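Local coordinates for protein excinuclease ABC, subunit A. (Deinococcus radiodurans, PDB 2VF7) that binds and hydrolyses ATP, carries zinc and binds DNA as a UvrA-family member of the ABC superfamily, consistent with a role in recognising damaged DNA for excision repair, at residues I739-A742 and T743-R747. The protein carries 1 engineered substitution. Sequence-based numbering, arbitrary orientation.
Sequences IKLA and TELRR. Engineered in segment 743-747: R746 (natural residue Gln).
T743 folds its hydroxyl back onto the backbone of I739. Both lie on helix 733-743, which begins within the LSGGE signature motif of an ABC ATPase domain. The loop after this helix leads to strand 753-758, the Walker B strand. I739 O accepts two bonds from T743. OG1 gives one at 2.7 Å between OG1 and I739 O. T743 N gives the other, the helical i to i+4 bond, at 3.1 Å to the same I739 O. The two donors arrive from opposite faces of the carbonyl plane. A chi1 of -47° turns OG1 to the side of its own N, opposite the carbonyl carbon, and so toward I739 O. A valine in its place would probably lose the hydroxyl bond and leave I739 O with the backbone amide as its one donor here. Farther on, E744 N makes only weak bonds, to K740 O and L741 O. The carboxylate of E744 forms a salt bridge with R585 through OE1. K740 likewise reaches out to D590.

L745 turns back over L741. Its CB lies 3.6 Å from A742 O and equally near L741 O. CG lies 4.0 Å from L741 O. CD1 comes closer, 3.4 Å from L741 O, and also packs 3.8 Å from L741 CG. The two leucines are set at a slant to each other. L741 meets L772, and L745 meets L779, both on helix 766-781. This apolar patch thus joins the signature helix to helix 766-781. On another flank, A742 touches L714 of helix 705-716. The turn closes with L745 N bonding to A742 O at 3.1 Å. That N-H sits above the carbonyl plane of A742, 77° out of it.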
loop_
_atom_site.group_PDB
_atom_site.type_symbol
_atom_site.label_atom_id
_atom_site.label_comp_id
_atom_site.label_asym_id
_atom_site.label_seq_id
_atom_site.Cartn_x
_atom_site.Cartn_y
_atom_site.Cartn_z
ATOM N N ILE A 739 13.609 -15.889 -29.072
ATOM C CA ILE A 739 13.155 -14.945 -30.112
ATOM C C ILE A 739 14.370 -14.252 -30.754
ATOM O O ILE A 739 14.445 -14.113 -31.981
ATOM C CB ILE A 739 12.164 -13.882 -29.534
ATOM C CG1 ILE A 739 10.982 -14.553 -28.824
ATOM C CG2 ILE A 739 11.656 -12.919 -30.598
ATOM C CD1 ILE A 739 9.941 -13.572 -28.294
ATOM N N LYS A 740 15.318 -13.841 -29.906
ATOM C CA LYS A 740 16.540 -13.162 -30.333
ATOM C C LYS A 740 17.398 -14.085 -31.161
ATOM O O LYS A 740 18.018 -13.659 -32.132
ATOM C CB LYS A 740 17.360 -12.714 -29.124
ATOM C CG LYS A 740 16.786 -11.548 -28.333
ATOM C CD LYS A 740 17.474 -11.520 -26.994
ATOM C CE LYS A 740 16.724 -10.700 -26.007
ATOM N NZ LYS A 740 17.265 -9.329 -25.958
ATOM N N LEU A 741 17.451 -15.348 -30.743
ATOM C CA LEU A 741 18.159 -16.397 -31.461
ATOM C C LEU A 741 17.575 -16.630 -32.845
ATOM O O LEU A 741 18.327 -16.740 -33.807
ATOM C CB LEU A 741 18.122 -17.699 -30.664
ATOM C CG LEU A 741 18.996 -18.887 -31.073
ATOM C CD1 LEU A 741 20.446 -18.461 -31.299
ATOM C CD2 LEU A 741 18.914 -20.004 -30.020
ATOM N N ALA A 742 16.248 -16.709 -32.941
ATOM C CA ALA A 742 15.575 -16.994 -34.208
ATOM C C ALA A 742 15.771 -15.861 -35.204
ATOM O O ALA A 742 15.918 -16.095 -36.410
ATOM C CB ALA A 742 14.104 -17.278 -33.992
ATOM N N THR A 743 15.794 -14.635 -34.678
ATOM C CA THR A 743 16.087 -13.438 -35.464
ATOM C C THR A 743 17.479 -13.542 -36.086
ATOM O O THR A 743 17.699 -13.070 -37.200
ATOM C CB THR A 743 15.961 -12.155 -34.611
ATOM O OG1 THR A 743 14.735 -12.193 -33.872
ATOM C CG2 THR A 743 15.955 -10.914 -35.482
ATOM N N GLU A 744 18.401 -14.179 -35.369
ATOM C CA GLU A 744 19.777 -14.397 -35.855
ATOM C C GLU A 744 20.036 -15.753 -36.526
ATOM O O GLU A 744 21.159 -16.022 -36.946
ATOM C CB GLU A 744 20.778 -14.216 -34.708
ATOM C CG GLU A 744 20.940 -12.794 -34.237
ATOM C CD GLU A 744 21.402 -11.884 -35.340
ATOM O OE1 GLU A 744 22.256 -12.307 -36.161
ATOM O OE2 GLU A 744 20.910 -10.742 -35.392
ATOM N N LEU A 745 19.016 -16.604 -36.627
ATOM C CA LEU A 745 19.206 -17.962 -37.151
ATOM C C LEU A 745 19.320 -18.034 -38.679
ATOM O O LEU A 745 20.226 -18.683 -39.198
ATOM C CB LEU A 745 18.102 -18.895 -36.657
ATOM C CG LEU A 745 18.563 -20.145 -35.902
ATOM C CD1 LEU A 745 19.476 -19.765 -34.742
ATOM C CD2 LEU A 745 17.379 -20.973 -35.393
ATOM N N ARG A 746 18.405 -17.385 -39.398
ATOM C CA ARG A 746 18.468 -17.369 -40.874
ATOM C C ARG A 746 19.427 -16.329 -41.490
ATOM O O ARG A 746 19.802 -16.454 -42.664
ATOM C CB ARG A 746 17.062 -17.263 -41.500
ATOM C CG ARG A 746 16.473 -18.613 -41.921
ATOM C CD ARG A 746 15.193 -18.492 -42.759
ATOM N NE ARG A 746 15.382 -17.751 -44.020
ATOM C CZ ARG A 746 16.046 -18.196 -45.090
ATOM N NH1 ARG A 746 16.631 -19.391 -45.086
ATOM N NH2 ARG A 746 16.137 -17.431 -46.172
ATOM N N ARG A 747 19.831 -15.322 -40.707
ATOM C CA ARG A 747 20.838 -14.342 -41.160
ATOM C C ARG A 747 22.210 -15.004 -41.311
ATOM O O ARG A 747 23.055 -14.518 -42.073
ATOM C CB ARG A 747 20.972 -13.137 -40.210
ATOM C CG ARG A 747 19.684 -12.532 -39.657
ATOM C CD ARG A 747 20.009 -11.401 -38.662
ATOM N NE ARG A 747 19.596 -10.084 -39.152
ATOM C CZ ARG A 747 20.301 -9.310 -39.985
ATOM N NH1 ARG A 747 21.493 -9.695 -40.435
ATOM N NH2 ARG A 747 19.805 -8.135 -40.367
#